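Local coordinates for periplasmic protein-probably involved in high-affinity Fe2+ transport (Escherichia coli F11, PDB 5I0Y), which binds copper and probably takes part in high-affinity iron transport in the bacterial periplasm, at residues 12-17 against 139-144; 40-45 against 101-106; 45-50 against 112-117. The protein carries 1 engineered substitution. One frame throughout, in Å; residues are numbered along the deposited sequence. Where two conformers were deposited one is given.

Contact 1: 12-17 against 139-144; sequences VTMNEM and KPFDVS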
ATOM      1  N   VAL B  12     -19.257  -1.869   6.270  1.00 13.24           N
ATOM      2  CA  VAL B  12     -19.240  -1.998   7.719  1.00 13.71           C
ATOM      3  C   VAL B  12     -18.010  -1.326   8.292  1.00 13.25           C
ATOM      4  O   VAL B  12     -17.011  -1.113   7.593  1.00 13.11           O
ATOM      5  CB  VAL B  12     -19.293  -3.472   8.187  1.00 14.02           C
ATOM      6  CG1 VAL B  12     -20.642  -4.117   7.877  1.00 15.27           C
ATOM      7  CG2 VAL B  12     -18.160  -4.283   7.593  1.00 14.16           C
ATOM      8  N   THR B  13     -18.081  -0.976   9.568  0.70 13.13           N
ATOM      9  CA  THR B  13     -16.938  -0.396  10.242  0.70 13.63           C
ATOM     10  C   THR B  13     -16.436  -1.389  11.263  0.70 13.35           C
ATOM     11  O   THR B  13     -17.223  -1.985  12.004  0.70 13.52           O
ATOM     12  CB  THR B  13     -17.238   0.986  10.870  0.70 14.19           C
ATOM     13  OG1 THR B  13     -16.009   1.576  11.317  0.70 14.86           O
ATOM     14  CG2 THR B  13     -18.201   0.895  12.043  0.70 14.90           C
ATOM     15  N   MET B  14     -15.123  -1.588  11.273  1.00 13.65           N
ATOM     16  CA  MET B  14     -14.466  -2.525  12.166  1.00 14.27           C
ATOM     17  C   MET B  14     -13.020  -2.101  12.306  1.00 13.53           C
ATOM     18  O   MET B  14     -12.380  -1.748  11.311  1.00 12.53           O
ATOM     19  CB  MET B  14     -14.531  -3.947  11.593  1.00 15.77           C
ATOM     20  CG  MET B  14     -13.852  -5.000  12.445  1.00 18.32           C
ATOM     21  SD  MET B  14     -14.678  -5.144  14.031  1.00 21.58           S
ATOM     22  CE  MET B  14     -13.410  -5.944  15.008  1.00 22.58           C
ATOM     23  N   ASN B  15     -12.506  -2.104  13.534  1.00 13.12           N
ATOM     24  CA  ASN B  15     -11.102  -1.783  13.780  1.00 12.84           C
ATOM     25  C   ASN B  15     -10.709  -0.429  13.204  1.00 12.71           C
ATOM     26  O   ASN B  15      -9.600  -0.243  12.693  1.00 12.28           O
ATOM     27  CB  ASN B  15     -10.185  -2.894  13.264  1.00 13.09           C
ATOM     28  CG  ASN B  15     -10.306  -4.163  14.073  1.00 13.72           C
ATOM     29  OD1 ASN B  15     -10.346  -5.269  13.535  1.00 14.92           O
ATOM     30  ND2 ASN B  15     -10.368  -4.002  15.385  1.00 14.13           N
ATOM     31  N   GLU B  16     -11.622   0.530  13.302  1.00 12.78           N
ATOM     32  CA  GLU B  16     -11.358   1.899  12.875  1.00 12.93           C
ATOM     33  C   GLU B  16     -11.072   2.001  11.377  1.00 11.89           C
ATOM     34  O   GLU B  16     -10.305   2.859  10.909  1.00 11.47           O
ATOM     35  CB  GLU B  16     -10.220   2.499  13.719  1.00 14.36           C
ATOM     36  CG  GLU B  16     -10.620   2.774  15.168  1.00 17.98           C
ATOM     37  CD  GLU B  16     -10.243   1.727  16.203  1.00 20.26           C
ATOM     38  OE1 GLU B  16     -10.508   2.031  17.389  1.00 24.67           O
ATOM     39  OE2 GLU B  16      -9.696   0.639  15.916  1.00 19.93           O
ATOM     40  N   MET B  17     -11.746   1.128  10.638  1.00 11.32           N
ATOM     41  CA  MET B  17     -11.740   1.126   9.161  1.00 11.00           C
ATOM     42  C   MET B  17     -13.166   0.983   8.662  1.00 11.25           C
ATOM     43  O   MET B  17     -13.993   0.380   9.349  1.00 11.67           O
ATOM     44  CB  MET B  17     -10.923  -0.048   8.606  1.00 10.81           C
ATOM     45  CG  MET B  17      -9.444  -0.038   8.985  1.00 10.61           C
ATOM     46  SD  MET B  17      -8.624  -1.561   8.493  1.00 10.57           S
ATOM     47  CE  MET B  17      -9.352  -2.706   9.655  1.00 10.88           C
ATOM     48  N   LYS B 139      -6.342  -8.146  15.573  1.00 13.03           N
ATOM     49  CA  LYS B 139      -6.171  -9.540  15.164  1.00 13.74           C
ATOM     50  C   LYS B 139      -6.928  -9.800  13.868  1.00 12.90           C
ATOM     51  O   LYS B 139      -7.876  -9.070  13.552  1.00 12.72           O
ATOM     52  CB  LYS B 139      -6.688 -10.493  16.253  1.00 15.74           C
ATOM     53  CG  LYS B 139      -5.837 -10.522  17.519  1.00 18.86           C
ATOM     54  CD  LYS B 139      -6.443 -11.414  18.594  1.00 21.60           C
ATOM     55  CE  LYS B 139      -5.768 -11.205  19.943  1.00 23.87           C
ATOM     56  NZ  LYS B 139      -6.327 -10.039  20.692  1.00 25.37           N
ATOM     57  N   PRO B 140      -6.520 -10.843  13.118  1.00 12.58           N
ATOM     58  CA  PRO B 140      -7.236 -11.187  11.887  1.00 12.58           C
ATOM     59  C   PRO B 140      -8.746 -11.328  12.139  1.00 12.45           C
ATOM     60  O   PRO B 140      -9.175 -11.772  13.217  1.00 12.40           O
ATOM     61  CB  PRO B 140      -6.601 -12.524  11.465  1.00 12.92           C
ATOM     62  CG  PRO B 140      -5.226 -12.497  12.059  1.00 13.13           C
ATOM     63  CD  PRO B 140      -5.370 -11.743  13.354  1.00 12.88           C
ATOM     64  N   PHE B 141      -9.550 -10.931  11.166  1.00 11.53           N
ATOM     65  CA  PHE B 141     -10.997 -10.956  11.327  1.00 12.10           C
ATOM     66  C   PHE B 141     -11.672 -11.119   9.982  1.00 11.97           C
ATOM     67  O   PHE B 141     -11.072 -10.856   8.906  1.00 11.38           O
ATOM     68  CB  PHE B 141     -11.496  -9.694  12.038  1.00 12.19           C
ATOM     69  CG  PHE B 141     -11.372  -8.424  11.212  1.00 12.31           C
ATOM     70  CD1 PHE B 141     -12.480  -7.894  10.554  1.00 13.45           C
ATOM     71  CD2 PHE B 141     -10.154  -7.744  11.114  1.00 12.47           C
ATOM     72  CE1 PHE B 141     -12.375  -6.739   9.791  1.00 12.91           C
ATOM     73  CE2 PHE B 141     -10.051  -6.577  10.351  1.00 12.84           C
ATOM     74  CZ  PHE B 141     -11.164  -6.078   9.698  1.00 12.96           C
ATOM     75  N   ASP B 142     -12.938 -11.514  10.049  1.00 12.48           N
ATOM     76  CA  ASP B 142     -13.809 -11.609   8.895  1.00 13.04           C
ATOM     77  C   ASP B 142     -14.805 -10.462   8.838  1.00 13.14           C
ATOM     78  O   ASP B 142     -15.241  -9.937   9.863  1.00 13.90           O
ATOM     79  CB  ASP B 142     -14.640 -12.895   8.953  1.00 14.17           C
ATOM     80  CG  ASP B 142     -13.863 -14.146   8.577  1.00 15.11           C
ATOM     81  OD1 ASP B 142     -12.670 -14.074   8.202  1.00 15.17           O
ATOM     82  OD2 ASP B 142     -14.475 -15.228   8.638  1.00 17.02           O
ATOM     83  N   VAL B 143     -15.187 -10.120   7.619  0.50 13.07           N
ATOM     84  CA  VAL B 143     -16.328  -9.259   7.388  0.50 12.87           C
ATOM     85  C   VAL B 143     -17.180  -9.866   6.281  0.50 12.53           C
ATOM     86  O   VAL B 143     -16.648 -10.393   5.298  0.50 11.97           O
ATOM     87  CB  VAL B 143     -15.889  -7.826   7.053  0.50 13.19           C
ATOM     88  CG1 VAL B 143     -14.858  -7.807   5.934  0.50 13.12           C
ATOM     89  CG2 VAL B 143     -17.098  -6.999   6.705  0.50 12.94           C
ATOM     90  N   SER B 144     -18.499  -9.847   6.471  1.00 12.22           N
ATOM     91  CA  SER B 144     -19.420 -10.456   5.499  1.00 12.26           C
ATOM     92  C   SER B 144     -20.408  -9.495   4.869  1.00 12.40           C
ATOM     93  O   SER B 144     -20.769  -8.460   5.464  1.00 13.23           O
ATOM     94  CB  SER B 144     -20.196 -11.596   6.140  1.00 13.20           C
ATOM     95  OG  SER B 144     -19.319 -12.644   6.500  1.00 14.68           O
TER
HETATM   96  O   HOH W   1      -9.894  -7.666  14.880  1.00 16.06           O

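Contact 2: 40-45 against 101-106; sequences KADVHL and NIKMMG. With CU (copper (II) ion), chain D.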
ATOM      1  N   LYS B  40     -12.280 -14.518 -19.376  1.00 20.48           N
ATOM      2  CA  LYS B  40     -12.731 -15.709 -18.643  1.00 21.11           C
ATOM      3  C   LYS B  40     -13.366 -15.403 -17.286  1.00 19.63           C
ATOM      4  O   LYS B  40     -13.637 -16.324 -16.495  1.00 20.93           O
ATOM      5  CB  LYS B  40     -11.573 -16.682 -18.438  1.00 23.25           C
ATOM      6  CG  LYS B  40     -11.055 -17.332 -19.718  1.00 25.44           C
ATOM      7  CD  LYS B  40     -10.265 -18.599 -19.419  1.00 27.21           C
ATOM      8  CE  LYS B  40      -9.015 -18.297 -18.603  1.00 27.87           C
ATOM      9  NZ  LYS B  40      -8.289 -19.493 -18.097  1.00 29.46           N
ATOM     10  N   ALA B  41     -13.589 -14.121 -17.029  1.00 18.04           N
ATOM     11  CA  ALA B  41     -14.148 -13.644 -15.767  1.00 16.20           C
ATOM     12  C   ALA B  41     -15.504 -12.989 -15.997  1.00 15.77           C
ATOM     13  O   ALA B  41     -15.851 -12.604 -17.122  1.00 15.38           O
ATOM     14  CB  ALA B  41     -13.196 -12.633 -15.125  1.00 16.60           C
ATOM     15  N   ASP B  42     -16.276 -12.854 -14.915  1.00 14.26           N
ATOM     16  CA  ASP B  42     -17.552 -12.152 -14.948  1.00 14.61           C
ATOM     17  C   ASP B  42     -17.457 -10.776 -14.304  1.00 13.21           C
ATOM     18  O   ASP B  42     -18.097  -9.832 -14.739  1.00 12.82           O
ATOM     19  CB  ASP B  42     -18.621 -12.984 -14.234  1.00 15.33           C
ATOM     20  CG  ASP B  42     -18.928 -14.282 -14.970  1.00 15.77           C
ATOM     21  OD1 ASP B  42     -19.119 -14.236 -16.214  1.00 18.24           O
ATOM     22  OD2 ASP B  42     -18.974 -15.338 -14.311  1.00 16.44           O
ATOM     23  N   VAL B  43     -16.660 -10.673 -13.236  1.00 12.71           N
ATOM     24  CA  VAL B  43     -16.522  -9.393 -12.536  1.00 12.26           C
ATOM     25  C   VAL B  43     -15.083  -9.266 -12.034  1.00 10.83           C
ATOM     26  O   VAL B  43     -14.367 -10.253 -11.949  1.00 10.68           O
ATOM     27  CB  VAL B  43     -17.502  -9.245 -11.323  1.00 12.00           C
ATOM     28  CG1 VAL B  43     -18.968  -9.488 -11.719  1.00 12.10           C
ATOM     29  CG2 VAL B  43     -17.104 -10.146 -10.148  1.00 12.08           C
ATOM     30  N   HIS B  44     -14.688  -8.035 -11.731  1.00 10.44           N
ATOM     31  CA  HIS B  44     -13.564  -7.782 -10.830  1.00  9.94           C
ATOM     32  C   HIS B  44     -14.170  -7.511  -9.486  1.00  9.67           C
ATOM     33  O   HIS B  44     -14.978  -6.589  -9.353  1.00 10.48           O
ATOM     34  CB  HIS B  44     -12.780  -6.564 -11.312  1.00  9.93           C
ATOM     35  CG  HIS B  44     -11.405  -6.410 -10.679  1.00  9.68           C
ATOM     36  ND1 HIS B  44     -10.424  -7.330 -10.821  1.00  9.68           N
ATOM     37  CD2 HIS B  44     -10.870  -5.381  -9.908  1.00 10.00           C
ATOM     38  CE1 HIS B  44      -9.315  -6.899 -10.175  1.00  9.80           C
ATOM     39  NE2 HIS B  44      -9.597  -5.717  -9.607  1.00  9.69           N
ATOM     40  N   LEU B  45     -13.825  -8.343  -8.501  1.00  9.70           N
ATOM     41  CA  LEU B  45     -14.333  -8.203  -7.143  1.00  9.71           C
ATOM     42  C   LEU B  45     -13.280  -7.511  -6.292  1.00  9.44           C
ATOM     43  O   LEU B  45     -12.096  -7.824  -6.381  1.00  9.10           O
ATOM     44  CB  LEU B  45     -14.686  -9.579  -6.560  1.00 10.23           C
ATOM     45  CG  LEU B  45     -15.244  -9.628  -5.125  1.00 10.79           C
ATOM     46  CD1 LEU B  45     -16.622  -8.992  -5.034  1.00 11.43           C
ATOM     47  CD2 LEU B  45     -15.269 -11.072  -4.635  1.00 11.31           C
ATOM     48  N   ASN B 101     -10.028 -10.536 -10.577  1.00  9.97           N
ATOM     49  CA  ASN B 101     -11.031 -11.028 -11.526  1.00 10.71           C
ATOM     50  C   ASN B 101     -11.521 -12.385 -11.039  1.00 11.07           C
ATOM     51  O   ASN B 101     -10.722 -13.241 -10.645  1.00 11.59           O
ATOM     52  CB  ASN B 101     -10.426 -11.221 -12.909  1.00 10.99           C
ATOM     53  CG  ASN B 101     -10.258  -9.923 -13.677  1.00 10.59           C
ATOM     54  OD1 ASN B 101     -10.743  -8.842 -13.297  1.00 10.45           O
ATOM     55  ND2 ASN B 101      -9.603 -10.042 -14.834  1.00 11.59           N
ATOM     56  N   ILE B 102     -12.829 -12.572 -11.101  1.00 11.79           N
ATOM     57  CA  ILE B 102     -13.411 -13.846 -10.730  1.00 12.66           C
ATOM     58  C   ILE B 102     -14.545 -14.237 -11.676  1.00 13.17           C
ATOM     59  O   ILE B 102     -15.204 -13.395 -12.288  1.00 12.74           O
ATOM     60  CB  ILE B 102     -13.924 -13.860  -9.269  1.00 13.05           C
ATOM     61  CG1 ILE B 102     -15.083 -12.890  -9.111  1.00 13.34           C
ATOM     62  CG2 ILE B 102     -12.810 -13.566  -8.254  1.00 13.41           C
ATOM     63  CD1 ILE B 102     -15.858 -13.116  -7.825  1.00 14.24           C
ATOM     64  N   LYS B 103     -14.753 -15.544 -11.776  1.00 14.96           N
ATOM     65  CA  LYS B 103     -15.918 -16.060 -12.458  1.00 16.88           C
ATOM     66  C   LYS B 103     -16.990 -16.227 -11.399  1.00 16.46           C
ATOM     67  O   LYS B 103     -16.749 -16.856 -10.376  1.00 18.98           O
ATOM     68  CB  LYS B 103     -15.589 -17.391 -13.139  1.00 19.42           C
ATOM     69  CG  LYS B 103     -16.691 -17.927 -14.038  1.00 22.21           C
ATOM     70  CD  LYS B 103     -16.368 -19.323 -14.545  1.00 24.92           C
ATOM     71  CE  LYS B 103     -17.635 -20.033 -14.995  1.00 26.46           C
ATOM     72  NZ  LYS B 103     -18.535 -20.298 -13.835  1.00 28.28           N
ATOM     73  N   MET B 104     -18.147 -15.624 -11.635  1.00 15.42           N
ATOM     74  CA  MET B 104     -19.298 -15.783 -10.745  1.00 15.59           C
ATOM     75  C   MET B 104     -19.962 -17.150 -10.948  1.00 16.29           C
ATOM     76  O   MET B 104     -19.556 -17.934 -11.802  1.00 16.54           O
ATOM     77  CB  MET B 104     -20.267 -14.618 -10.937  1.00 15.18           C
ATOM     78  CG  MET B 104     -19.715 -13.290 -10.411  1.00 14.19           C
ATOM     79  SD  MET B 104     -19.474 -13.213  -8.616  1.00 13.91           S
ATOM     80  CE  MET B 104     -21.153 -12.914  -8.078  1.00 15.37           C
ATOM     81  N   MET B 105     -20.992 -17.417 -10.153  0.50 15.82           N
ATOM     82  CA  MET B 105     -21.648 -18.715 -10.152  0.50 15.61           C
ATOM     83  C   MET B 105     -23.136 -18.548 -10.456  0.50 16.10           C
ATOM     84  O   MET B 105     -24.000 -19.131  -9.789  0.50 16.39           O
ATOM     85  CB  MET B 105     -21.387 -19.413  -8.810  0.50 15.02           C
ATOM     86  CG  MET B 105     -19.899 -19.491  -8.490  0.50 14.40           C
ATOM     87  SD  MET B 105     -19.471 -20.261  -6.922  0.50 13.05           S
ATOM     88  CE  MET B 105     -19.653 -18.911  -5.761  0.50 13.44           C
ATOM     89  N   GLY B 106     -23.423 -17.728 -11.463  1.00 16.70           N
ATOM     90  CA  GLY B 106     -24.794 -17.482 -11.906  1.00 17.79           C
ATOM     91  C   GLY B 106     -25.465 -16.316 -11.224  1.00 18.74           C
ATOM     92  O   GLY B 106     -25.016 -15.869 -10.166  1.00 17.47           O
TER
HETATM   93 CU    CU D 202      -8.033  -4.508  -9.072  1.00  9.66          CU
HETATM   94  O   HOH W   2     -21.915 -16.292 -13.556  1.00 20.84           O

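Contact 3: 45-50 against 112-117; sequences LQADIH and VTYHIE. Engineered in segment 45-50: Gln46 (natural residue Glu).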
ATOM      1  N   LEU B  45     -13.825  -8.343  -8.501  1.00  9.70           N
ATOM      2  CA  LEU B  45     -14.333  -8.203  -7.143  1.00  9.71           C
ATOM      3  C   LEU B  45     -13.280  -7.511  -6.292  1.00  9.44           C
ATOM      4  O   LEU B  45     -12.096  -7.824  -6.381  1.00  9.10           O
ATOM      5  CB  LEU B  45     -14.686  -9.579  -6.560  1.00 10.23           C
ATOM      6  CG  LEU B  45     -15.244  -9.628  -5.125  1.00 10.79           C
ATOM      7  CD1 LEU B  45     -16.622  -8.992  -5.034  1.00 11.43           C
ATOM      8  CD2 LEU B  45     -15.269 -11.072  -4.635  1.00 11.31           C
ATOM      9  N   GLN B  46     -13.722  -6.583  -5.464  1.00  9.60           N
ATOM     10  CA  GLN B  46     -12.796  -5.716  -4.751  1.00 10.13           C
ATOM     11  C   GLN B  46     -13.169  -5.564  -3.288  1.00  9.60           C
ATOM     12  O   GLN B  46     -14.354  -5.611  -2.919  1.00  9.20           O
ATOM     13  CB  GLN B  46     -12.829  -4.308  -5.355  1.00 12.48           C
ATOM     14  CG  GLN B  46     -12.209  -4.157  -6.719  1.00 14.91           C
ATOM     15  CD  GLN B  46     -12.016  -2.700  -7.105  1.00 15.60           C
ATOM     16  OE1 GLN B  46     -12.301  -1.769  -6.328  1.00 18.84           O
ATOM     17  NE2 GLN B  46     -11.503  -2.502  -8.282  1.00 17.48           N
ATOM     18  N   ALA B  47     -12.147  -5.316  -2.475  1.00  9.15           N
ATOM     19  CA  ALA B  47     -12.312  -4.848  -1.109  1.00  9.40           C
ATOM     20  C   ALA B  47     -11.879  -3.398  -1.046  1.00  9.45           C
ATOM     21  O   ALA B  47     -10.751  -3.067  -1.435  1.00  9.53           O
ATOM     22  CB  ALA B  47     -11.480  -5.687  -0.161  1.00  9.54           C
ATOM     23  N   ASP B  48     -12.796  -2.533  -0.626  0.50  9.61           N
ATOM     24  CA  ASP B  48     -12.519  -1.119  -0.421  0.50  9.98           C
ATOM     25  C   ASP B  48     -12.375  -0.899   1.059  0.50  9.85           C
ATOM     26  O   ASP B  48     -13.329  -1.084   1.820  0.50  9.41           O
ATOM     27  CB  ASP B  48     -13.651  -0.250  -0.947  0.50 11.01           C
ATOM     28  CG  ASP B  48     -13.541  -0.003  -2.421  0.50 11.79           C
ATOM     29  OD1 ASP B  48     -12.479  -0.328  -2.995  0.50 12.27           O
ATOM     30  OD2 ASP B  48     -14.516   0.538  -2.994  0.50 12.58           O
ATOM     31  N   ILE B  49     -11.176  -0.513   1.466  1.00  9.66           N
ATOM     32  CA  ILE B  49     -10.848  -0.415   2.892  1.00  9.70           C
ATOM     33  C   ILE B  49     -10.060   0.858   3.189  1.00  9.93           C
ATOM     34  O   ILE B  49      -8.961   1.064   2.675  1.00 10.37           O
ATOM     35  CB  ILE B  49     -10.075  -1.661   3.377  1.00  9.45           C
ATOM     36  CG1 ILE B  49     -10.900  -2.941   3.142  1.00 10.09           C
ATOM     37  CG2 ILE B  49      -9.723  -1.511   4.853  1.00  9.85           C
ATOM     38  CD1 ILE B  49     -10.107  -4.218   3.265  1.00 10.23           C
ATOM     39  N   HIS B  50     -10.636   1.694   4.047  1.00  9.40           N
ATOM     40  CA  HIS B  50     -10.022   2.981   4.422  1.00  9.70           C
ATOM     41  C   HIS B  50     -10.195   3.261   5.881  1.00  9.58           C
ATOM     42  O   HIS B  50     -11.162   2.799   6.483  1.00  9.95           O
ATOM     43  CB  HIS B  50     -10.630   4.108   3.605  1.00 10.01           C
ATOM     44  CG  HIS B  50     -10.448   3.901   2.136  1.00 10.74           C
ATOM     45  ND1 HIS B  50     -11.249   3.087   1.410  1.00 11.46           N
ATOM     46  CD2 HIS B  50      -9.495   4.401   1.265  1.00 10.94           C
ATOM     47  CE1 HIS B  50     -10.816   3.075   0.135  1.00 11.40           C
ATOM     48  NE2 HIS B  50      -9.731   3.856   0.052  1.00 10.92           N
ATOM     49  N   VAL B 112     -20.661 -13.036   0.595  1.00 12.08           N
ATOM     50  CA  VAL B 112     -19.205 -13.043   0.481  1.00 11.72           C
ATOM     51  C   VAL B 112     -18.600 -12.653   1.821  1.00 11.26           C
ATOM     52  O   VAL B 112     -19.077 -11.724   2.486  1.00 11.42           O
ATOM     53  CB  VAL B 112     -18.661 -12.212  -0.714  1.00 11.68           C
ATOM     54  CG1 VAL B 112     -18.843 -10.700  -0.524  1.00 12.48           C
ATOM     55  CG2 VAL B 112     -17.207 -12.568  -1.001  1.00 12.24           C
ATOM     56  N   THR B 113     -17.573 -13.404   2.203  1.00 10.87           N
ATOM     57  CA  THR B 113     -16.812 -13.113   3.406  1.00 10.74           C
ATOM     58  C   THR B 113     -15.371 -12.801   3.011  1.00 10.36           C
ATOM     59  O   THR B 113     -14.753 -13.536   2.251  1.00  9.84           O
ATOM     60  CB  THR B 113     -16.889 -14.269   4.412  1.00 11.07           C
ATOM     61  OG1 THR B 113     -18.263 -14.463   4.772  1.00 12.26           O
ATOM     62  CG2 THR B 113     -16.087 -13.973   5.706  1.00 10.98           C
ATOM     63  N   TYR B 114     -14.870 -11.685   3.529  1.00 10.08           N
ATOM     64  CA  TYR B 114     -13.464 -11.330   3.381  1.00 10.00           C
ATOM     65  C   TYR B 114     -12.727 -11.689   4.656  1.00 10.50           C
ATOM     66  O   TYR B 114     -13.170 -11.339   5.738  1.00 10.71           O
ATOM     67  CB  TYR B 114     -13.295  -9.845   3.058  1.00  9.86           C
ATOM     68  CG  TYR B 114     -13.841  -9.395   1.719  1.00  9.25           C
ATOM     69  CD1 TYR B 114     -14.141 -10.307   0.692  1.00  9.02           C
ATOM     70  CD2 TYR B 114     -14.010  -8.031   1.453  1.00  9.22           C
ATOM     71  CE1 TYR B 114     -14.638  -9.871  -0.522  1.00  9.43           C
ATOM     72  CE2 TYR B 114     -14.486  -7.592   0.229  1.00  9.01           C
ATOM     73  CZ  TYR B 114     -14.803  -8.514  -0.751  1.00  9.08           C
ATOM     74  OH  TYR B 114     -15.262  -8.110  -1.991  1.00  9.22           O
ATOM     75  N   HIS B 115     -11.605 -12.389   4.506  1.00 10.41           N
ATOM     76  CA  HIS B 115     -10.733 -12.804   5.623  1.00 10.75           C
ATOM     77  C   HIS B 115      -9.531 -11.913   5.625  1.00 10.65           C
ATOM     78  O   HIS B 115      -8.729 -11.971   4.688  1.00 10.39           O
ATOM     79  CB  HIS B 115     -10.311 -14.264   5.456  1.00 11.91           C
ATOM     80  CG  HIS B 115     -11.447 -15.192   5.083  1.00 12.86           C
ATOM     81  ND1 HIS B 115     -12.441 -15.499   5.948  1.00 13.22           N
ATOM     82  CD2 HIS B 115     -11.727 -15.876   3.901  1.00 13.23           C
ATOM     83  CE1 HIS B 115     -13.307 -16.337   5.357  1.00 13.59           C
ATOM     84  NE2 HIS B 115     -12.875 -16.571   4.101  1.00 13.56           N
ATOM     85  N   ILE B 116      -9.418 -11.052   6.640  1.00 10.36           N
ATOM     86  CA  ILE B 116      -8.438  -9.956   6.627  1.00 10.84           C
ATOM     87  C   ILE B 116      -7.355 -10.133   7.687  1.00 10.90           C
ATOM     88  O   ILE B 116      -7.646 -10.394   8.861  1.00 11.44           O
ATOM     89  CB  ILE B 116      -9.168  -8.617   6.813  1.00 11.26           C
ATOM     90  CG1 ILE B 116     -10.233  -8.497   5.728  1.00 12.45           C
ATOM     91  CG2 ILE B 116      -8.201  -7.440   6.689  1.00 11.46           C
ATOM     92  CD1 ILE B 116     -11.119  -7.299   5.865  1.00 13.40           C
ATOM     93  N   GLU B 117      -6.104  -9.972   7.268  1.00 11.00           N
ATOM     94  CA  GLU B 117      -4.967 -10.016   8.182  1.00 11.26           C
ATOM     95  C   GLU B 117      -4.246  -8.674   8.129  1.00 10.70           C
ATOM     96  O   GLU B 117      -4.201  -8.044   7.068  1.00 10.20           O
ATOM     97  CB  GLU B 117      -4.015 -11.152   7.790  1.00 12.74           C
ATOM     98  CG  GLU B 117      -4.562 -12.515   8.177  1.00 14.63           C
ATOM     99  CD  GLU B 117      -3.849 -13.644   7.471  1.00 16.38           C
ATOM    100  OE1 GLU B 117      -3.816 -13.644   6.224  1.00 18.25           O
ATOM    101  OE2 GLU B 117      -3.331 -14.550   8.155  1.00 18.93           O
TER

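Contact 1: 12-17 against 139-144
The Phe141 ring carries Met14 and Asn15 over one face, while the methyl end of Met17 meets its edge near the ring plane. On that face Met14 CG lies 3.5 Å from Phe141 CE1, and Met14 SD sits 5.4 Å from the ring centroid in an oblique Met-aromatic contact. Asn15 comes tip to tip with the ring: its OD1 stands 3.3 Å above the plane, offset toward the rim at CD2 and CE2, with the amide turned 77° from the ring. At the edge, Met17 CE approaches Phe141 CZ at 3.8 Å, the chain bending at its last torsion (chi3 -71°) to bring the methyl there. Trp138 adds an edge-to-face partner for Phe141. Water 1 donates to both Asn15 OD1 and Lys139 O, at 2.8 Å each, so the amide is tied to the chain just before the strand of Phe141. The three residues meeting the ring belong to a type I' turn from Met14 to Met17, closed by Met14 N to Met17 O and by the reverse bond. This is a two-residue beta hairpin, joining strands 6-14 and 17-24, whose turn packs on the start of strand 141-149 in the beta sandwich.

Contact 2: 40-45 against 101-106
A classic beta bulge, in which Asp42 and Val43 both face Ile102, lies beside the copper ligand His44 where strands 43-51 and 95-102 pair in antiparallel fashion. Ile102 O accepts two bonds, from Asp42 N (2.9 Å), tilted from the carbonyl plane, and from Val43 N, longer at 3.2 Å but straighter and nearly in line with the C=O. Ile102 N returns a bond to Val43 O and completes the hydrogen-bonded pair. From within the bulge, Asp42 OD2 takes the Met104 N-H on its anti lone pair at 2.8 Å, a bent bond (134° at the hydrogen), and also receives a bond from water 2, which in turn accepts from Gly106 N. On the same face of the sheet as one another, Val43 and Ile102 lie side by side, with Val43 CG2 3.6 Å from Ile102 CG1. Ile102 CD1 reaches on to Leu45 CD2 at 3.8 Å.

The other face holds His44 and Asn101, whose ring and amide planes stand 87° apart. In His44, chi1 -165° sets CG anti to the backbone N; from there NE2 binds the copper at 2.0 Å, and ND1 donates to Asn101 OD1 at 2.9 Å from above the amide plane. Asn101 ND2 is held by Ile27 O and Leu36 O; Met90, His97 and His127 of the second subunit complete the metal site. Asn101 is thus a second-shell residue: its bond to ND1, bent and out of the ring plane, probably restrains the ring together with the copper bond. ND1 as N-H donor is consistent with NE2 binding the metal, and may slightly raise the electron density NE2 offers the copper.

Contact 3: 45-50 against 112-117
Tyr114 and the residues from Leu45 to Ala47 make a buried contact between strands that are not hydrogen-bonded neighbours, packed face against face near the centre of the chain. The axes of strand segments 45-50 and 112-117 approach to 9.7 Å, with their N-to-C directions 55° apart; this is too far for backbone pairing, and the two meet through side chains. Tyr114 spans the distance. Its chi1 of -66° puts CG anti to the carbonyl carbon, and the ring beyond it reaches the opposing backbone, where the hydroxyl donates to Gln46 O at 2.8 Å, arriving from well above the carbonyl plane. Gln46 O lies at the edge of the ring, as does Leu45 CD2, while Leu45 CD1 comes within 3.4 Å of Tyr114 OH. Ala47 CB rests obliquely against Tyr114 CE2 at 3.6 Å.

Such packing between the two layers of a beta sandwich forms the hydrophobic core of this fold, and the tyrosine carries a single polar group through it to a backbone acceptor. Phe87 meets the Tyr114 ring edge-to-face. Further along, Ile49 and Ile116 come tip to tip, their CD1 atoms 4.2 Å apart. The engineered Gln46, a glutamate in the natural protein, has its CB pointing away from 112-117; its side chain comes to about 4 Å from the copper (nearest atoms) and packs on His127 of the second subunit.

Contact 2 is nested along the chain within the loop closed by contact 1, as is contact 3; contacts 2 and 3 alternate in sequence and share Leu45. Contacts 1 and 2 lie on opposite sides of the chain's centre, about 24 Å apart between centres, with contact 3 between them, its centre about 9 Å from that of contact 1 and about 16 Å from that of contact 2. Strands 108-117 and 141-149 are neighbours, so contacts 1 and 3 touch directly, through probable side-chain hydrogen bonds of Asp142 with His115 and Ser144 with Thr113. Strand 43-51 runs through both contacts 2 and 3: one end pairs beside the copper site, and the remainder packs into the sandwich core, so a single strand contributes to both.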